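Local coordinates for protein putative peptidase (Parabacteroides merdae, PDB 4L8K) that is a putative peptidase of family S41 that probably hydrolyses peptide bonds, with a fold of the ClpP/crotonase clan, at residues A[209-215]-A[232-238]; A[110-114]-A[139-144]; A[147-151]-A[306-312]. All coordinates share one frame; numbering follows the deposited sequence.

Interaction 1 (A[209-215]-A[232-238]); sequences WLRPVIV and MRLLPQV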
loop_
_atom_site.group_PDB
_atom_site.type_symbol
_atom_site.label_atom_id
_atom_site.label_comp_id
_atom_site.label_asym_id
_atom_site.label_seq_id
_atom_site.Cartn_x
_atom_site.Cartn_y
_atom_site.Cartn_z
ATOM N N TRP A 209 -3.771 -21.871 2.540
ATOM C CA TRP A 209 -3.385 -22.078 1.145
ATOM C C TRP A 209 -1.860 -22.118 1.068
ATOM O O TRP A 209 -1.188 -21.087 1.243
ATOM C CB TRP A 209 -3.982 -21.001 0.227
ATOM C CG TRP A 209 -3.737 -21.248 -1.236
ATOM C CD1 TRP A 209 -2.620 -20.910 -1.948
ATOM C CD2 TRP A 209 -4.642 -21.859 -2.176
ATOM N NE1 TRP A 209 -2.770 -21.279 -3.270
ATOM C CE2 TRP A 209 -4.003 -21.857 -3.436
ATOM C CE3 TRP A 209 -5.923 -22.438 -2.069
ATOM C CZ2 TRP A 209 -4.607 -22.386 -4.582
ATOM C CZ3 TRP A 209 -6.521 -22.954 -3.209
ATOM C CH2 TRP A 209 -5.874 -22.903 -4.450
ATOM N N LEU A 210 -1.320 -23.313 0.824
ATOM C CA LEU A 210 0.127 -23.495 0.787
ATOM C C LEU A 210 0.618 -23.792 -0.631
ATOM O O LEU A 210 1.812 -23.939 -0.844
ATOM C CB LEU A 210 0.543 -24.589 1.781
ATOM C CG LEU A 210 0.157 -24.352 3.268
ATOM C CD1 LEU A 210 0.665 -25.479 4.148
ATOM C CD2 LEU A 210 0.668 -23.015 3.792
ATOM N N ARG A 211 -0.304 -23.812 -1.604
ATOM C CA ARG A 211 -0.010 -23.962 -3.017
ATOM C C ARG A 211 0.509 -22.627 -3.581
ATOM O O ARG A 211 0.365 -21.586 -2.912
ATOM C CB ARG A 211 -1.266 -24.400 -3.761
ATOM C CG ARG A 211 -1.509 -25.919 -3.696
ATOM C CD ARG A 211 -2.935 -26.196 -4.119
ATOM N NE ARG A 211 -3.819 -25.974 -2.966
ATOM C CZ ARG A 211 -5.143 -26.000 -3.003
ATOM N NH1 ARG A 211 -5.781 -26.191 -4.157
ATOM N NH2 ARG A 211 -5.845 -25.850 -1.890
ATOM N N PRO A 212 1.117 -22.599 -4.796
ATOM C CA PRO A 212 1.621 -21.313 -5.325
ATOM C C PRO A 212 0.574 -20.184 -5.343
ATOM O O PRO A 212 -0.628 -20.419 -5.541
ATOM C CB PRO A 212 2.071 -21.677 -6.736
ATOM C CG PRO A 212 2.435 -23.138 -6.652
ATOM C CD PRO A 212 1.401 -23.713 -5.734
ATOM N N VAL A 213 1.039 -18.951 -5.057
ATOM C CA VAL A 213 0.219 -17.733 -5.029
ATOM C C VAL A 213 0.928 -16.637 -5.783
ATOM O O VAL A 213 2.117 -16.379 -5.522
ATOM C CB VAL A 213 -0.103 -17.236 -3.564
ATOM C CG1 VAL A 213 -0.920 -15.940 -3.546
ATOM C CG2 VAL A 213 -0.808 -18.294 -2.747
ATOM N N ILE A 214 0.186 -15.922 -6.645
ATOM C CA ILE A 214 0.702 -14.716 -7.277
ATOM C C ILE A 214 -0.073 -13.537 -6.693
ATOM O O ILE A 214 -1.286 -13.488 -6.839
ATOM C CB ILE A 214 0.715 -14.677 -8.836
ATOM C CG1 ILE A 214 1.224 -16.017 -9.487
ATOM C CG2 ILE A 214 1.478 -13.443 -9.330
ATOM C CD1 ILE A 214 2.657 -16.438 -9.200
ATOM N N VAL A 215 0.615 -12.617 -6.013
ATOM C CA VAL A 215 0.016 -11.395 -5.460
ATOM C C VAL A 215 0.240 -10.292 -6.504
ATOM O O VAL A 215 1.372 -10.085 -6.940
ATOM C CB VAL A 215 0.534 -11.013 -4.031
ATOM C CG1 VAL A 215 0.006 -9.637 -3.583
ATOM C CG2 VAL A 215 0.165 -12.083 -3.001
HETATM N N MSE A 232 3.242 -11.065 2.726
HETATM C CA MSE A 232 3.038 -12.081 1.699
HETATM C C MSE A 232 4.335 -12.437 0.972
HETATM O O MSE A 232 4.577 -13.628 0.778
HETATM C CB MSE A 232 1.942 -11.653 0.703
HETATM C CG MSE A 232 0.551 -11.575 1.359
HETATM SE SE MSE A 232 -0.199 -13.304 1.890
HETATM C CE MSE A 232 -0.588 -13.952 0.165
ATOM N N ARG A 233 5.205 -11.441 0.662
ATOM C CA ARG A 233 6.465 -11.700 -0.043
ATOM C C ARG A 233 7.492 -12.451 0.807
ATOM O O ARG A 233 8.545 -12.829 0.273
ATOM C CB ARG A 233 7.089 -10.412 -0.632
ATOM C CG ARG A 233 7.253 -9.233 0.315
ATOM C CD ARG A 233 8.454 -9.339 1.213
ATOM N NE ARG A 233 8.702 -8.058 1.877
ATOM C CZ ARG A 233 9.527 -7.141 1.405
ATOM N NH1 ARG A 233 10.202 -7.362 0.288
ATOM N NH2 ARG A 233 9.697 -5.997 2.054
ATOM N N LEU A 234 7.215 -12.680 2.115
ATOM C CA LEU A 234 8.116 -13.461 2.974
ATOM C C LEU A 234 7.838 -14.944 2.850
ATOM O O LEU A 234 8.609 -15.752 3.349
ATOM C CB LEU A 234 7.936 -13.070 4.468
ATOM C CG LEU A 234 8.114 -11.600 4.879
ATOM C CD1 LEU A 234 7.726 -11.419 6.327
ATOM C CD2 LEU A 234 9.546 -11.134 4.652
ATOM N N LEU A 235 6.721 -15.312 2.219
ATOM C CA LEU A 235 6.254 -16.684 2.154
ATOM C C LEU A 235 6.778 -17.425 0.922
ATOM O O LEU A 235 6.823 -16.870 -0.185
ATOM C CB LEU A 235 4.726 -16.701 2.243
ATOM C CG LEU A 235 4.147 -15.915 3.463
ATOM C CD1 LEU A 235 2.623 -15.897 3.441
ATOM C CD2 LEU A 235 4.664 -16.479 4.805
ATOM N N PRO A 236 7.242 -18.685 1.139
ATOM C CA PRO A 236 7.882 -19.447 0.043
ATOM C C PRO A 236 6.987 -19.724 -1.179
ATOM O O PRO A 236 7.516 -19.818 -2.289
ATOM C CB PRO A 236 8.301 -20.773 0.719
ATOM C CG PRO A 236 7.458 -20.882 1.968
ATOM C CD PRO A 236 7.277 -19.436 2.415
ATOM N N GLN A 237 5.658 -19.866 -0.997
ATOM C CA GLN A 237 4.766 -20.154 -2.122
ATOM C C GLN A 237 4.313 -18.880 -2.841
ATOM O O GLN A 237 3.641 -18.987 -3.870
ATOM C CB GLN A 237 3.536 -20.979 -1.676
ATOM C CG GLN A 237 2.436 -20.176 -0.956
ATOM C CD GLN A 237 2.629 -20.016 0.528
ATOM O OE1 GLN A 237 3.753 -19.888 1.052
ATOM N NE2 GLN A 237 1.509 -20.004 1.236
ATOM N N VAL A 238 4.706 -17.700 -2.345
ATOM C CA VAL A 238 4.218 -16.435 -2.903
ATOM C C VAL A 238 5.221 -15.753 -3.851
ATOM O O VAL A 238 6.397 -15.588 -3.517
ATOM C CB VAL A 238 3.777 -15.435 -1.776
ATOM C CG1 VAL A 238 3.376 -14.072 -2.344
ATOM C CG2 VAL A 238 2.657 -16.005 -0.906
#
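Q237 is tied to the 209-215 segment by two hydrogen bonds, one from its side chain and one from its backbone. Its NE2 gives a bond of 2.9 Å to W209 O, arriving in the carbonyl plane on a lone pair, but the N-H is clearly bent from the line (135°). NE2 also bonds to F172 O, and two carbonyls thus fix the rotation of the amide. CG stands between the backbone N and the carbonyl carbon (chi1 77°) and the chain folds again at chi2, which presses CG to 3.2 Å from R211 O. The backbone bond, V213 N to Q237 O, is also 2.9 Å long and straighter. CA-H...O contacts flank it, from P212 CA to Q237 O and from V238 CA to V213 O, each 3.4 Å.

Apolar contacts continue down the strand. V215 CG2 meets two methyls, CE of selenomethionine M232 and V238 CG1, both at 3.8 Å. M232 is bent at chi2 and chi3 and crosses V215 at about a right angle, while V213 CB packs on V238 CG2. F172 touches both V213 and M232.

V213 and V238 form a parallel beta bridge, and two type I turns, M232 to L235 and L235 to V238, bring the chain back from helix 224-232. Strand 213-217, that helix and strand 238-242 make a beta-alpha-beta crossover of the central sheet.

Interaction 2 (A[110-114]-A[139-144]); sequences MKYKR and YMFAHF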
loop_
_atom_site.group_PDB
_atom_site.type_symbol
_atom_site.label_atom_id
_atom_site.label_comp_id
_atom_site.label_asym_id
_atom_site.label_seq_id
_atom_site.Cartn_x
_atom_site.Cartn_y
_atom_site.Cartn_z
HETATM N N MSE A 110 -14.449 -9.619 -1.205
HETATM C CA MSE A 110 -13.783 -10.335 -2.307
HETATM C C MSE A 110 -14.714 -10.671 -3.469
HETATM O O MSE A 110 -15.865 -11.092 -3.269
HETATM C CB MSE A 110 -13.164 -11.668 -1.839
HETATM C CG MSE A 110 -12.014 -11.511 -0.870
HETATM SE SE MSE A 110 -11.340 -13.273 -0.269
HETATM C CE MSE A 110 -13.023 -14.124 0.382
ATOM N N LYS A 111 -14.155 -10.555 -4.682
ATOM C CA LYS A 111 -14.736 -11.013 -5.934
ATOM C C LYS A 111 -13.859 -12.168 -6.343
ATOM O O LYS A 111 -12.623 -12.023 -6.316
ATOM C CB LYS A 111 -14.772 -9.935 -7.032
ATOM C CG LYS A 111 -15.641 -8.734 -6.742
ATOM C CD LYS A 111 -15.554 -7.792 -7.935
ATOM C CE LYS A 111 -16.417 -6.563 -7.799
ATOM N NZ LYS A 111 -16.162 -5.633 -8.950
ATOM N N TYR A 112 -14.450 -13.343 -6.654
ATOM C CA TYR A 112 -13.577 -14.459 -6.986
ATOM C C TYR A 112 -14.153 -15.333 -8.090
ATOM O O TYR A 112 -15.365 -15.445 -8.250
ATOM C CB TYR A 112 -13.175 -15.266 -5.736
ATOM C CG TYR A 112 -14.286 -16.047 -5.063
ATOM C CD1 TYR A 112 -15.159 -15.430 -4.160
ATOM C CD2 TYR A 112 -14.403 -17.423 -5.244
ATOM C CE1 TYR A 112 -16.167 -16.161 -3.507
ATOM C CE2 TYR A 112 -15.394 -18.165 -4.584
ATOM C CZ TYR A 112 -16.269 -17.533 -3.714
ATOM O OH TYR A 112 -17.241 -18.293 -3.089
ATOM N N LYS A 113 -13.265 -15.921 -8.881
ATOM C CA LYS A 113 -13.631 -16.762 -10.016
ATOM C C LYS A 113 -12.469 -17.660 -10.445
ATOM O O LYS A 113 -11.317 -17.234 -10.415
ATOM C CB LYS A 113 -14.043 -15.857 -11.202
ATOM C CG LYS A 113 -14.745 -16.579 -12.331
ATOM C CD LYS A 113 -15.054 -15.649 -13.454
ATOM C CE LYS A 113 -15.745 -16.351 -14.584
ATOM N NZ LYS A 113 -16.273 -15.364 -15.565
ATOM N N ARG A 114 -12.798 -18.863 -10.938
ATOM C CA ARG A 114 -11.799 -19.783 -11.488
ATOM C C ARG A 114 -11.506 -19.397 -12.946
ATOM O O ARG A 114 -12.429 -19.137 -13.730
ATOM C CB ARG A 114 -12.244 -21.253 -11.395
ATOM C CG ARG A 114 -12.280 -21.757 -9.975
ATOM C CD ARG A 114 -12.501 -23.256 -9.883
ATOM N NE ARG A 114 -13.667 -23.720 -10.635
ATOM C CZ ARG A 114 -14.644 -24.464 -10.122
ATOM N NH1 ARG A 114 -14.629 -24.800 -8.836
ATOM N NH2 ARG A 114 -15.631 -24.889 -10.891
ATOM N N TYR A 139 -14.803 -20.619 2.218
ATOM C CA TYR A 139 -15.626 -20.892 1.033
ATOM C C TYR A 139 -14.887 -20.591 -0.277
ATOM O O TYR A 139 -15.009 -21.361 -1.236
ATOM C CB TYR A 139 -16.949 -20.127 1.094
ATOM C CG TYR A 139 -17.986 -20.892 1.886
ATOM C CD1 TYR A 139 -18.536 -22.078 1.392
ATOM C CD2 TYR A 139 -18.391 -20.462 3.145
ATOM C CE1 TYR A 139 -19.449 -22.821 2.139
ATOM C CE2 TYR A 139 -19.326 -21.188 3.892
ATOM C CZ TYR A 139 -19.851 -22.363 3.381
ATOM O OH TYR A 139 -20.786 -23.073 4.077
HETATM N N MSE A 140 -14.103 -19.498 -0.298
HETATM C CA MSE A 140 -13.317 -19.105 -1.463
HETATM C C MSE A 140 -12.244 -20.182 -1.714
HETATM O O MSE A 140 -12.121 -20.658 -2.844
HETATM C CB MSE A 140 -12.741 -17.678 -1.275
HETATM C CG MSE A 140 -11.806 -17.197 -2.397
HETATM SE SE MSE A 140 -9.963 -17.804 -2.076
HETATM C CE MSE A 140 -9.551 -16.682 -0.450
ATOM N N PHE A 141 -11.537 -20.607 -0.674
ATOM C CA PHE A 141 -10.509 -21.642 -0.782
ATOM C C PHE A 141 -11.119 -22.975 -1.213
ATOM O O PHE A 141 -10.532 -23.635 -2.076
ATOM C CB PHE A 141 -9.678 -21.802 0.529
ATOM C CG PHE A 141 -8.716 -20.659 0.841
ATOM C CD1 PHE A 141 -7.885 -20.126 -0.148
ATOM C CD2 PHE A 141 -8.603 -20.154 2.133
ATOM C CE1 PHE A 141 -6.990 -19.084 0.146
ATOM C CE2 PHE A 141 -7.712 -19.113 2.420
ATOM C CZ PHE A 141 -6.917 -18.577 1.427
ATOM N N ALA A 142 -12.304 -23.342 -0.689
ATOM C CA ALA A 142 -12.966 -24.620 -1.080
ATOM C C ALA A 142 -13.382 -24.584 -2.579
ATOM O O ALA A 142 -13.247 -25.589 -3.277
ATOM C CB ALA A 142 -14.170 -24.911 -0.202
ATOM N N HIS A 143 -13.804 -23.407 -3.088
ATOM C CA HIS A 143 -14.137 -23.258 -4.501
ATOM C C HIS A 143 -12.892 -23.498 -5.392
ATOM O O HIS A 143 -13.022 -23.921 -6.545
ATOM C CB HIS A 143 -14.729 -21.865 -4.754
ATOM C CG HIS A 143 -15.233 -21.653 -6.154
ATOM N ND1 HIS A 143 -16.260 -22.421 -6.678
ATOM C CD2 HIS A 143 -14.823 -20.772 -7.095
ATOM C CE1 HIS A 143 -16.426 -21.998 -7.920
ATOM N NE2 HIS A 143 -15.584 -21.006 -8.213
ATOM N N PHE A 144 -11.687 -23.293 -4.820
ATOM C CA PHE A 144 -10.391 -23.406 -5.500
ATOM C C PHE A 144 -9.600 -24.667 -5.091
ATOM O O PHE A 144 -8.422 -24.777 -5.427
ATOM C CB PHE A 144 -9.561 -22.140 -5.199
ATOM C CG PHE A 144 -10.129 -20.820 -5.692
ATOM C CD1 PHE A 144 -10.991 -20.772 -6.782
ATOM C CD2 PHE A 144 -9.745 -19.623 -5.109
ATOM C CE1 PHE A 144 -11.478 -19.552 -7.254
ATOM C CE2 PHE A 144 -10.211 -18.401 -5.596
ATOM C CZ PHE A 144 -11.060 -18.373 -6.675
HETATM O O HOH W 1 -15.735 -19.809 -10.784
#
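Y112 reaches from strand 110-115 into the flank of helix 134-143, where M140, H143 and F144 surround its ring. Its CB touches F144 CZ at 3.9 Å. With chi1 at 68°, CG lies between the backbone N and the carbonyl carbon, and the ring takes the CG methylene of selenomethionine M140 over one face, a CH-pi contact 4.0 Å from the centroid. Along the rim, CD2 meets F144 CZ, and the edge of the Y112 ring is turned toward the face of F144, an offset edge-to-face pair with planes at 89°. CE2 comes next, 3.7 Å from H143 CD2. Farther out CZ nears M140 CA. At the tip, Y112 OH ends 4.2 Å from Y139 O.

R114 closes the other end. Its CG slides along the edge of F144, and the chain then bends at chi3, laying the guanidinium flat on the H143 ring with planes only 14° apart. NH1 also gives a hydrogen bond of 2.9 Å to H143 O, in the plane of both the guanidinium and the carbonyl. Stack and bond together hold the group flat, and its NE has a salt bridge to D118. A water bridges R114 N and H143 NE2, 2.8 Å from the latter and in the imidazole plane. Beyond Y112, SE of M110 rests on CE of M140 at 3.9 Å.

Strand 110-114 and helix 139-143 run nearly parallel. The aromatic cluster of Y112, H143 and F144 seats the connecting helix of the 120-125 to 149-153 beta-alpha-beta crossover against the neighbouring strand 110-115, in an alpha/beta layered arrangement.

Interaction 3 (A[147-151]-A[306-312]); sequences CKGLI and AIGLLLA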
loop_
_atom_site.group_PDB
_atom_site.type_symbol
_atom_site.label_atom_id
_atom_site.label_comp_id
_atom_site.label_asym_id
_atom_site.label_seq_id
_atom_site.Cartn_x
_atom_site.Cartn_y
_atom_site.Cartn_z
ATOM N N CYS A 147 -7.741 -26.295 -7.924
ATOM C CA CYS A 147 -6.845 -25.372 -8.616
ATOM C C CYS A 147 -5.368 -25.621 -8.236
ATOM O O CYS A 147 -5.046 -25.979 -7.100
ATOM C CB CYS A 147 -7.256 -23.925 -8.343
ATOM S SG CYS A 147 -8.958 -23.533 -8.829
ATOM N N LYS A 148 -4.497 -25.431 -9.219
ATOM C CA LYS A 148 -3.017 -25.525 -9.204
ATOM C C LYS A 148 -2.395 -24.348 -8.419
ATOM O O LYS A 148 -1.354 -24.494 -7.784
ATOM C CB LYS A 148 -2.540 -25.432 -10.677
ATOM C CG LYS A 148 -1.541 -26.446 -11.132
ATOM C CD LYS A 148 -1.257 -26.272 -12.601
ATOM C CE LYS A 148 0.120 -26.779 -12.979
ATOM N NZ LYS A 148 1.219 -25.874 -12.544
ATOM N N GLY A 149 -2.995 -23.174 -8.555
ATOM C CA GLY A 149 -2.495 -21.982 -7.885
ATOM C C GLY A 149 -3.528 -20.899 -7.772
ATOM O O GLY A 149 -4.624 -21.025 -8.313
ATOM N N LEU A 150 -3.155 -19.815 -7.076
ATOM C CA LEU A 150 -4.023 -18.696 -6.779
ATOM C C LEU A 150 -3.423 -17.380 -7.203
ATOM O O LEU A 150 -2.236 -17.135 -7.003
ATOM C CB LEU A 150 -4.293 -18.671 -5.251
ATOM C CG LEU A 150 -5.171 -17.525 -4.669
ATOM C CD1 LEU A 150 -6.640 -17.851 -4.835
ATOM C CD2 LEU A 150 -4.905 -17.340 -3.209
ATOM N N ILE A 151 -4.281 -16.503 -7.723
ATOM C CA ILE A 151 -3.946 -15.115 -8.026
ATOM C C ILE A 151 -4.710 -14.280 -6.987
ATOM O O ILE A 151 -5.952 -14.385 -6.900
ATOM C CB ILE A 151 -4.231 -14.683 -9.514
ATOM C CG1 ILE A 151 -3.378 -15.497 -10.521
ATOM C CG2 ILE A 151 -4.015 -13.158 -9.723
ATOM C CD1 ILE A 151 -3.850 -15.353 -12.051
ATOM N N ALA A 306 0.726 -13.894 -14.753
ATOM C CA ALA A 306 0.472 -14.644 -13.521
ATOM C C ALA A 306 -0.110 -16.030 -13.869
ATOM O O ALA A 306 0.349 -17.039 -13.319
ATOM C CB ALA A 306 -0.468 -13.854 -12.613
ATOM N N ILE A 307 -1.067 -16.085 -14.848
ATOM C CA ILE A 307 -1.677 -17.343 -15.318
ATOM C C ILE A 307 -0.571 -18.215 -15.931
ATOM O O ILE A 307 -0.472 -19.379 -15.572
ATOM C CB ILE A 307 -2.872 -17.119 -16.305
ATOM C CG1 ILE A 307 -4.120 -16.554 -15.578
ATOM C CG2 ILE A 307 -3.235 -18.418 -17.082
ATOM C CD1 ILE A 307 -5.238 -16.006 -16.577
ATOM N N GLY A 308 0.265 -17.620 -16.799
ATOM C CA GLY A 308 1.383 -18.313 -17.442
ATOM C C GLY A 308 2.355 -18.944 -16.450
ATOM O O GLY A 308 2.705 -20.125 -16.547
ATOM N N LEU A 309 2.751 -18.165 -15.454
ATOM C CA LEU A 309 3.665 -18.611 -14.403
ATOM C C LEU A 309 3.095 -19.776 -13.580
ATOM O O LEU A 309 3.795 -20.753 -13.380
ATOM C CB LEU A 309 4.043 -17.446 -13.494
ATOM C CG LEU A 309 5.154 -17.701 -12.492
ATOM C CD1 LEU A 309 6.443 -18.242 -13.184
ATOM C CD2 LEU A 309 5.458 -16.425 -11.739
ATOM N N LEU A 310 1.837 -19.677 -13.134
ATOM C CA LEU A 310 1.174 -20.722 -12.353
ATOM C C LEU A 310 0.932 -22.017 -13.150
ATOM O O LEU A 310 0.888 -23.095 -12.556
ATOM C CB LEU A 310 -0.165 -20.221 -11.802
ATOM C CG LEU A 310 -0.126 -19.172 -10.687
ATOM C CD1 LEU A 310 -1.516 -18.654 -10.394
ATOM C CD2 LEU A 310 0.507 -19.727 -9.411
ATOM N N LEU A 311 0.740 -21.909 -14.475
ATOM C CA LEU A 311 0.510 -23.057 -15.359
ATOM C C LEU A 311 1.822 -23.689 -15.809
ATOM O O LEU A 311 1.803 -24.818 -16.309
ATOM C CB LEU A 311 -0.329 -22.679 -16.589
ATOM C CG LEU A 311 -1.807 -22.364 -16.334
ATOM C CD1 LEU A 311 -2.503 -22.046 -17.643
ATOM C CD2 LEU A 311 -2.534 -23.494 -15.547
ATOM N N ALA A 312 2.955 -22.966 -15.652
ATOM C CA ALA A 312 4.270 -23.463 -16.041
ATOM C C ALA A 312 4.548 -24.732 -15.248
ATOM O O ALA A 312 4.575 -24.717 -14.014
ATOM C CB ALA A 312 5.333 -22.398 -15.827
#
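I151 and L310 each turn CG1 or CG anti to the carbonyl carbon, chi1 -62° and -71°, and then run on extended, which sets CG1 of I151 against CD1 of L310, 3.7 Å away, and sends CD1 of I151 on toward A306 and I307. There I151 CD1 touches A306 CB and I307 CG1, 3.7 Å from each. A306 and L310 lie one turn apart, and I151 packs against both and against I307. With an alanine here, L310 CD1 and A306 CB would probably lose their mates and a gap would open under the helix.

At G149 the backbones come close, the CA atoms of G149 and L310 being 5.9 Å apart. A CB on G149 would run into L310 CD2, so the missing side chain is what lets the leucine lie against the strand; L310 CD1 also nears L150 O, at 3.8 Å.

K148 grips the end of the helix. Its chain bends at chi4 and sends NZ to L310 O, 2.8 Å away and in the carbonyl plane. A positive charge beside the last turn would probably be stabilised by the helix dipole.

Strand 149-151 and helix 306-311 run almost antiparallel (166°), their axes 8.9 Å apart. I120 and I214, on the two flanking strands, touch the same helix, a helix-on-sheet layer of an alpha/beta fold.

The three contacts meet around strand 149-153, in the middle of the mixed sheet. Interactions 1 and 3 are closest, with centres about 11 Å apart: L150 N and O pair with P212 O (3.0 Å) and I214 N (2.7 Å), joining the two strands. Interaction 2 lies about 15 Å from interaction 3 and about 16 Å from interaction 1. It reaches both through F144, whose CD2 packs on L150 CD1 at 3.6 Å and whose O takes a weak hydrogen bond from R211 NH1; that NH1 also bonds to C147 O. Alternate residues of strand 149-153 serve opposite faces of the sheet, L150 facing F144 and W209, I151 facing helix 301-311.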